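Local coordinates for DUF1573 domain-containing protein (Porphyromonas gingivalis, PDB 2QSV), which is of unknown function but may have cysteine-type peptidase activity, and is represented here by the C-terminal part of the protein, with two Ig-like domains, at residues A[39-44]-A[81-86]; A[117-122]-A[204-209]. All blocks are in the same frame, centred on the assembly; numbering follows the deposited sequence. Where two conformers were deposited one is given.

Contact 1: A[39-44]-A[81-86]; sequences VVSLPS and PLVLEV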
ATOM      1  N   VAL A  39      18.628 -10.773  -4.704  1.00 47.56           N
ATOM      2  CA  VAL A  39      17.255 -10.305  -4.818  1.00 45.40           C
ATOM      3  C   VAL A  39      16.533 -11.378  -5.630  1.00 43.78           C
ATOM      4  O   VAL A  39      16.615 -11.421  -6.856  1.00 43.49           O
ATOM      5  CB  VAL A  39      17.180  -8.931  -5.533  1.00 45.67           C
ATOM      6  CG1 VAL A  39      15.735  -8.442  -5.611  1.00 45.37           C
ATOM      7  CG2 VAL A  39      18.056  -7.895  -4.815  1.00 45.43           C
ATOM      8  N   VAL A  40      15.834 -12.261  -4.931  1.00 41.79           N
ATOM      9  CA  VAL A  40      15.253 -13.446  -5.579  1.00 40.29           C
ATOM     10  C   VAL A  40      13.879 -13.213  -6.246  1.00 39.00           C
ATOM     11  O   VAL A  40      13.468 -13.985  -7.112  1.00 39.08           O
ATOM     12  CB  VAL A  40      15.239 -14.686  -4.623  1.00 40.01           C
ATOM     13  CG1 VAL A  40      16.679 -15.129  -4.306  1.00 39.94           C
ATOM     14  CG2 VAL A  40      14.513 -14.386  -3.341  1.00 39.02           C
ATOM     15  N   SER A  41      13.181 -12.155  -5.844  1.00 37.67           N
ATOM     16  CA  SER A  41      11.909 -11.799  -6.472  1.00 37.17           C
ATOM     17  C   SER A  41      11.735 -10.280  -6.434  1.00 36.72           C
ATOM     18  O   SER A  41      12.021  -9.664  -5.420  1.00 36.08           O
ATOM     19  CB  SER A  41      10.751 -12.493  -5.752  1.00 37.28           C
ATOM     20  OG  SER A  41       9.554 -12.413  -6.497  1.00 37.70           O
ATOM     21  N   LEU A  42      11.304  -9.698  -7.557  1.00 36.68           N
ATOM     22  CA  LEU A  42      11.015  -8.268  -7.681  1.00 36.98           C
ATOM     23  C   LEU A  42       9.529  -8.085  -7.908  1.00 35.97           C
ATOM     24  O   LEU A  42       8.944  -8.887  -8.600  1.00 36.49           O
ATOM     25  CB  LEU A  42      11.686  -7.671  -8.929  1.00 37.21           C
ATOM     26  CG  LEU A  42      13.170  -7.338  -9.035  1.00 40.16           C
ATOM     27  CD1 LEU A  42      13.505  -6.991 -10.496  1.00 41.34           C
ATOM     28  CD2 LEU A  42      13.533  -6.176  -8.107  1.00 41.54           C
ATOM     29  N   PRO A  43       8.929  -6.999  -7.377  1.00 34.37           N
ATOM     30  CA  PRO A  43       7.591  -6.585  -7.800  1.00 33.86           C
ATOM     31  C   PRO A  43       7.449  -6.517  -9.326  1.00 33.81           C
ATOM     32  O   PRO A  43       8.385  -6.093 -10.011  1.00 32.79           O
ATOM     33  CB  PRO A  43       7.474  -5.184  -7.203  1.00 33.66           C
ATOM     34  CG  PRO A  43       8.251  -5.271  -5.961  1.00 33.54           C
ATOM     35  CD  PRO A  43       9.454  -6.119  -6.324  1.00 33.68           C
ATOM     36  N   SER A  44       6.291  -6.918  -9.850  1.00 33.56           N
ATOM     37  CA  SER A  44       6.046  -6.897 -11.296  1.00 33.91           C
ATOM     38  C   SER A  44       6.126  -5.502 -11.932  1.00 33.81           C
ATOM     39  O   SER A  44       6.242  -5.392 -13.163  1.00 33.51           O
ATOM     40  CB  SER A  44       4.672  -7.472 -11.603  1.00 33.55           C
ATOM     41  OG  SER A  44       3.668  -6.632 -11.076  1.00 36.26           O
ATOM     42  N   PRO A  81       6.109  -7.887  -2.736  1.00 28.98           N
ATOM     43  CA  PRO A  81       7.375  -7.946  -1.991  1.00 29.15           C
ATOM     44  C   PRO A  81       8.642  -7.887  -2.855  1.00 29.65           C
ATOM     45  O   PRO A  81       8.707  -8.404  -3.975  1.00 29.89           O
ATOM     46  CB  PRO A  81       7.287  -9.296  -1.255  1.00 29.07           C
ATOM     47  CG  PRO A  81       6.486 -10.180  -2.218  1.00 29.47           C
ATOM     48  CD  PRO A  81       5.468  -9.224  -2.864  1.00 28.34           C
ATOM     49  N   LEU A  82       9.653  -7.224  -2.326  1.00 30.85           N
ATOM     50  CA  LEU A  82      11.012  -7.400  -2.818  1.00 31.33           C
ATOM     51  C   LEU A  82      11.648  -8.499  -1.924  1.00 31.23           C
ATOM     52  O   LEU A  82      11.769  -8.349  -0.700  1.00 30.57           O
ATOM     53  CB  LEU A  82      11.748  -6.059  -2.726  1.00 30.89           C
ATOM     54  CG  LEU A  82      13.232  -6.065  -3.099  1.00 34.04           C
ATOM     55  CD1 LEU A  82      13.353  -6.042  -4.610  1.00 34.71           C
ATOM     56  CD2 LEU A  82      13.927  -4.845  -2.498  1.00 35.40           C
ATOM     57  N   VAL A  83      12.017  -9.627  -2.512  1.00 32.49           N
ATOM     58  CA  VAL A  83      12.469 -10.750  -1.670  1.00 33.18           C
ATOM     59  C   VAL A  83      14.003 -10.849  -1.620  1.00 34.55           C
ATOM     60  O   VAL A  83      14.670 -11.014  -2.642  1.00 33.97           O
ATOM     61  CB  VAL A  83      11.791 -12.101  -2.052  1.00 33.01           C
ATOM     62  CG1 VAL A  83      12.120 -13.189  -0.995  1.00 32.09           C
ATOM     63  CG2 VAL A  83      10.271 -11.910  -2.155  1.00 30.44           C
ATOM     64  N   LEU A  84      14.540 -10.740  -0.409  1.00 36.60           N
ATOM     65  CA  LEU A  84      15.996 -10.793  -0.199  1.00 39.58           C
ATOM     66  C   LEU A  84      16.477 -12.092   0.444  1.00 39.90           C
ATOM     67  O   LEU A  84      16.093 -12.423   1.557  1.00 39.55           O
ATOM     68  CB  LEU A  84      16.454  -9.604   0.648  1.00 39.59           C
ATOM     69  CG  LEU A  84      16.100  -8.251   0.030  1.00 41.57           C
ATOM     70  CD1 LEU A  84      16.433  -7.174   1.035  1.00 42.72           C
ATOM     71  CD2 LEU A  84      16.803  -8.023  -1.314  1.00 41.54           C
ATOM     72  N   GLU A  85      17.319 -12.809  -0.285  1.00 42.15           N
ATOM     73  CA  GLU A  85      17.917 -14.047   0.204  1.00 44.50           C
ATOM     74  C   GLU A  85      19.387 -13.834   0.568  1.00 45.90           C
ATOM     75  O   GLU A  85      20.218 -13.511  -0.279  1.00 46.01           O
ATOM     76  CB  GLU A  85      17.795 -15.160  -0.827  1.00 44.30           C
ATOM     77  CG  GLU A  85      18.482 -16.442  -0.397  1.00 45.32           C
ATOM     78  CD  GLU A  85      18.609 -17.417  -1.538  1.00 47.65           C
ATOM     79  OE1 GLU A  85      17.696 -18.269  -1.682  1.00 44.15           O
ATOM     80  OE2 GLU A  85      19.611 -17.302  -2.306  1.00 50.02           O
ATOM     81  N   VAL A  86      19.688 -14.023   1.843  1.00 47.88           N
ATOM     82  CA  VAL A  86      21.026 -13.794   2.367  1.00 50.04           C
ATOM     83  C   VAL A  86      21.720 -15.111   2.754  1.00 51.04           C
ATOM     84  O   VAL A  86      21.145 -15.940   3.487  1.00 51.33           O
ATOM     85  CB  VAL A  86      20.925 -12.846   3.559  1.00 50.09           C
ATOM     86  CG1 VAL A  86      22.005 -13.106   4.571  1.00 51.06           C
ATOM     87  CG2 VAL A  86      20.947 -11.417   3.051  1.00 51.29           C
TER
HETATM   88  O   HOH W   1       7.676 -10.110  -5.777  1.00 31.39           O

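Contact 2: A[117-122]-A[204-209]; sequences TGVMEL and CNDPQA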
ATOM      1  N   THR A 117     -15.608   9.713 -16.146  1.00 25.36           N
ATOM      2  CA  THR A 117     -15.014   9.798 -14.797  1.00 24.39           C
ATOM      3  C   THR A 117     -16.072  10.154 -13.808  1.00 22.76           C
ATOM      4  O   THR A 117     -17.088  10.706 -14.193  1.00 23.19           O
ATOM      5  CB  THR A 117     -13.827  10.803 -14.712  1.00 23.71           C
ATOM      6  OG1 THR A 117     -14.266  12.106 -15.138  1.00 24.54           O
ATOM      7  CG2 THR A 117     -12.647  10.356 -15.581  1.00 22.57           C
ATOM      8  N   GLY A 118     -15.844   9.817 -12.536  1.00 21.20           N
ATOM      9  CA  GLY A 118     -16.750  10.151 -11.457  1.00 20.71           C
ATOM     10  C   GLY A 118     -16.213  11.285 -10.568  1.00 21.12           C
ATOM     11  O   GLY A 118     -15.101  11.790 -10.788  1.00 22.36           O
ATOM     12  N   VAL A 119     -17.033  11.741  -9.635  1.00 20.11           N
ATOM     13  CA  VAL A 119     -16.619  12.722  -8.619  1.00 20.80           C
ATOM     14  C   VAL A 119     -17.134  12.136  -7.315  1.00 20.98           C
ATOM     15  O   VAL A 119     -18.362  11.969  -7.127  1.00 21.10           O
ATOM     16  CB  VAL A 119     -17.158  14.177  -8.840  1.00 20.87           C
ATOM     17  CG1 VAL A 119     -16.614  15.145  -7.677  1.00 19.25           C
ATOM     18  CG2 VAL A 119     -16.742  14.782 -10.183  1.00 19.89           C
HETATM   19  N   MSE A 120     -16.216  11.802  -6.414  1.00 19.85           N
HETATM   20  CA  MSE A 120     -16.563  11.128  -5.159  1.00 18.61           C
HETATM   21  C   MSE A 120     -16.866  12.127  -4.044  1.00 20.16           C
HETATM   22  O   MSE A 120     -16.039  13.026  -3.755  1.00 20.56           O
HETATM   23  CB  MSE A 120     -15.440  10.136  -4.743  1.00 18.58           C
HETATM   24  CG  MSE A 120     -15.815   9.238  -3.494  1.00 17.26           C
HETATM   25 SE   MSE A 120     -14.815   7.609  -3.471  0.55 19.87          SE
HETATM   26  CE  MSE A 120     -13.138   8.527  -2.834  1.00 18.33           C
ATOM     27  N   GLU A 121     -18.020  11.958  -3.408  0.50 19.41           N
ATOM     28  CA  GLU A 121     -18.333  12.689  -2.209  0.50 20.15           C
ATOM     29  C   GLU A 121     -18.555  11.702  -1.058  0.50 19.95           C
ATOM     30  O   GLU A 121     -19.317  10.739  -1.189  0.50 18.42           O
ATOM     31  CB  GLU A 121     -19.552  13.567  -2.475  0.50 21.02           C
ATOM     32  CG  GLU A 121     -20.081  14.279  -1.285  0.50 26.13           C
ATOM     33  CD  GLU A 121     -21.378  14.998  -1.590  0.50 32.70           C
ATOM     34  OE1 GLU A 121     -21.379  15.832  -2.537  0.50 35.91           O
ATOM     35  OE2 GLU A 121     -22.377  14.745  -0.872  0.50 33.68           O
ATOM     36  N   LEU A 122     -17.855  11.926   0.066  1.00 18.99           N
ATOM     37  CA  LEU A 122     -18.015  11.104   1.286  1.00 18.41           C
ATOM     38  C   LEU A 122     -17.441  11.830   2.518  1.00 19.66           C
ATOM     39  O   LEU A 122     -16.689  12.804   2.408  1.00 18.30           O
ATOM     40  CB  LEU A 122     -17.332   9.704   1.205  1.00 17.62           C
ATOM     41  CG  LEU A 122     -15.923   9.433   0.595  1.00 19.82           C
ATOM     42  CD1 LEU A 122     -14.974  10.632   0.441  1.00 17.36           C
ATOM     43  CD2 LEU A 122     -15.219   8.250   1.109  1.00 16.08           C
ATOM     44  N   CYS A 204      -9.631   5.753  -6.988  1.00 17.64           N
ATOM     45  CA  CYS A 204     -10.869   5.858  -7.761  1.00 19.77           C
ATOM     46  C   CYS A 204     -10.590   6.734  -8.943  1.00 20.51           C
ATOM     47  O   CYS A 204      -9.514   7.348  -9.060  1.00 20.11           O
ATOM     48  CB  CYS A 204     -12.018   6.437  -6.898  1.00 18.54           C
ATOM     49  SG  CYS A 204     -11.698   8.117  -6.344  1.00 22.71           S
ATOM     50  N   ASN A 205     -11.586   6.851  -9.810  1.00 21.20           N
ATOM     51  CA  ASN A 205     -11.427   7.589 -11.041  1.00 20.43           C
ATOM     52  C   ASN A 205     -11.982   8.981 -10.915  1.00 20.51           C
ATOM     53  O   ASN A 205     -12.579   9.493 -11.867  1.00 20.92           O
ATOM     54  CB  ASN A 205     -12.065   6.820 -12.230  1.00 21.04           C
ATOM     55  CG  ASN A 205     -13.590   6.764 -12.152  1.00 20.06           C
ATOM     56  OD1 ASN A 205     -14.173   6.956 -11.077  1.00 20.42           O
ATOM     57  ND2 ASN A 205     -14.251   6.553 -13.315  1.00 18.56           N
ATOM     58  N   ASP A 206     -11.842   9.591  -9.725  1.00 19.92           N
ATOM     59  CA  ASP A 206     -12.105  11.015  -9.521  1.00 19.82           C
ATOM     60  C   ASP A 206     -10.830  11.804  -9.939  1.00 21.56           C
ATOM     61  O   ASP A 206      -9.811  11.725  -9.260  1.00 20.67           O
ATOM     62  CB  ASP A 206     -12.528  11.268  -8.058  1.00 19.21           C
ATOM     63  CG  ASP A 206     -12.825  12.728  -7.726  1.00 20.23           C
ATOM     64  OD1 ASP A 206     -12.414  13.663  -8.441  1.00 21.71           O
ATOM     65  OD2 ASP A 206     -13.490  12.967  -6.684  1.00 18.96           O
ATOM     66  N   PRO A 207     -10.889  12.580 -11.045  1.00 22.37           N
ATOM     67  CA  PRO A 207      -9.688  13.213 -11.590  1.00 22.73           C
ATOM     68  C   PRO A 207      -9.053  14.263 -10.638  1.00 24.46           C
ATOM     69  O   PRO A 207      -7.866  14.467 -10.695  1.00 24.63           O
ATOM     70  CB  PRO A 207     -10.192  13.894 -12.867  1.00 22.80           C
ATOM     71  CG  PRO A 207     -11.498  13.130 -13.187  1.00 23.78           C
ATOM     72  CD  PRO A 207     -12.091  12.913 -11.835  1.00 21.86           C
ATOM     73  N   GLN A 208      -9.856  14.871  -9.771  1.00 24.59           N
ATOM     74  CA  GLN A 208      -9.427  15.856  -8.802  1.00 25.58           C
ATOM     75  C   GLN A 208      -8.816  15.283  -7.502  1.00 24.65           C
ATOM     76  O   GLN A 208      -8.181  16.015  -6.789  1.00 25.69           O
ATOM     77  CB  GLN A 208     -10.603  16.743  -8.407  1.00 25.23           C
ATOM     78  CG  GLN A 208     -10.977  17.831  -9.441  1.00 30.09           C
ATOM     79  CD  GLN A 208     -11.700  17.224 -10.657  1.00 38.77           C
ATOM     80  OE1 GLN A 208     -11.222  17.354 -11.799  1.00 40.64           O
ATOM     81  NE2 GLN A 208     -12.837  16.515 -10.409  1.00 38.95           N
ATOM     82  N   ALA A 209      -9.054  14.017  -7.191  1.00 22.32           N
ATOM     83  CA  ALA A 209      -8.536  13.370  -6.004  1.00 21.60           C
ATOM     84  C   ALA A 209      -8.647  11.849  -6.121  1.00 20.81           C
ATOM     85  O   ALA A 209      -9.519  11.218  -5.473  1.00 20.34           O
ATOM     86  CB  ALA A 209      -9.234  13.897  -4.740  1.00 20.33           C
TER

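Contact 1: A[39-44]-A[81-86]
Leu82 CD1 touches both Val39 CG1 and Leu42 CD2, each at 3.5 Å, where strand 35-41 runs antiparallel to strand 76-87 in the five-stranded sheet of the first Ig-like beta-sandwich. CG of Leu82 lies anti to its backbone N (chi1 175°) and chi2 of 80° sets CD1 between these two partners; the side chain crosses that of Val39 at a slant but lies side by side with that of Leu42. The other branch of Val39, CG2, reaches Leu84 CD2 at 3.7 Å, with both side chains pointing the same way. Leu84 continues onto Leu3 and Val5 of strand 3-5, in the facing sheet, and Leu82 onto Val101 of strand 94-105, so this face turns into the sandwich core.

The backbone pairing does not advance evenly. Val83 O accepts from Val40 N at 2.9 Å, while Val83 N donates to Ser41 O, also at 2.9 Å. One residue thus serves two consecutive ones, Val40 with a near-helical backbone, an arrangement consistent with a classic beta bulge. Beyond it Pro43 lays CD 3.4 Å from Pro81 O.

On the other face Val83 spreads its methyls between two partners: CG1 meets Val40 CG2 at 3.6 Å, and CG2 meets Ser41 CB. The other branch of Val40, CG1, meets Glu85 CB, the two side chains crossing at about a right angle; this side of the contact is more open to solvent. With OG anti to the backbone N (chi1 -167°), Ser41 shares a water with Pro81: the water lies 3.1 Å from Ser41 OG and donates to Pro81 O at 2.7 Å.

Contact 2: A[117-122]-A[204-209]
Val119 and Asp206 bring their CA atoms to 4.9 Å, and the two backbones are joined directly by a weak bond from Gly118 N to Asn205 O and a CA-H...O contact from Asp206 CA to Gly118 O (3.3 Å, 161° at the hydrogen). The main side-chain link is the carboxylate of Asp206. Its CG stands anti to the backbone N (chi1 180°), and OD2 accepts from Met120 N at 3.0 Å, the donor lying well above the carboxylate plane. OD1 turns back to Gln208 N at 3.1 Å, forming an Asx turn at the start of the type I turn 206-209. Each carboxylate oxygen thus has a backbone N-H, one across the contact and one within the loop.

The Pro207 ring crosses Thr117 obliquely, CG lying 3.5 Å from Thr117 OG1, while CD approaches Gly118 O. Selenomethionine Met120, bent at its last torsion (chi3 76°), sets CE 3.8 Å from Cys204 SG.

Asn205 is anchored beyond the contact, OD1 bonding to Arg151 N and ND2 to Pro149 O. Met120 packs on residues of both sheets, Ile142 of strand 136-144 and Leu150 and Leu152 of strand 150-157. The contact itself joins short edge strand 120-121 to the loop linking strands 195-204 and 211-219.

Overall arrangement
The two contacts sit in successive Ig-like domains on opposite sides of the chain's centre, with centres 34 Å apart and nearest atoms about 19 Å apart; they share no strand. Contact 1 joins neighbouring strands within one sheet and is only partly buried: one face is aliphatic and turned to the core, the other more open and touched by water. Contact 2, mostly buried, instead ties the edge strand of one sheet to a loop of the other. Their chemistry follows: main-chain pairing and branched aliphatic side chains carry 39-44 with 81-86, whereas an aspartate carboxylate accepting a backbone N-H from the edge strand, beside a weak main-chain bond, holds 117-122 to 204-209, with a smaller buried area (370 against 434 Å²).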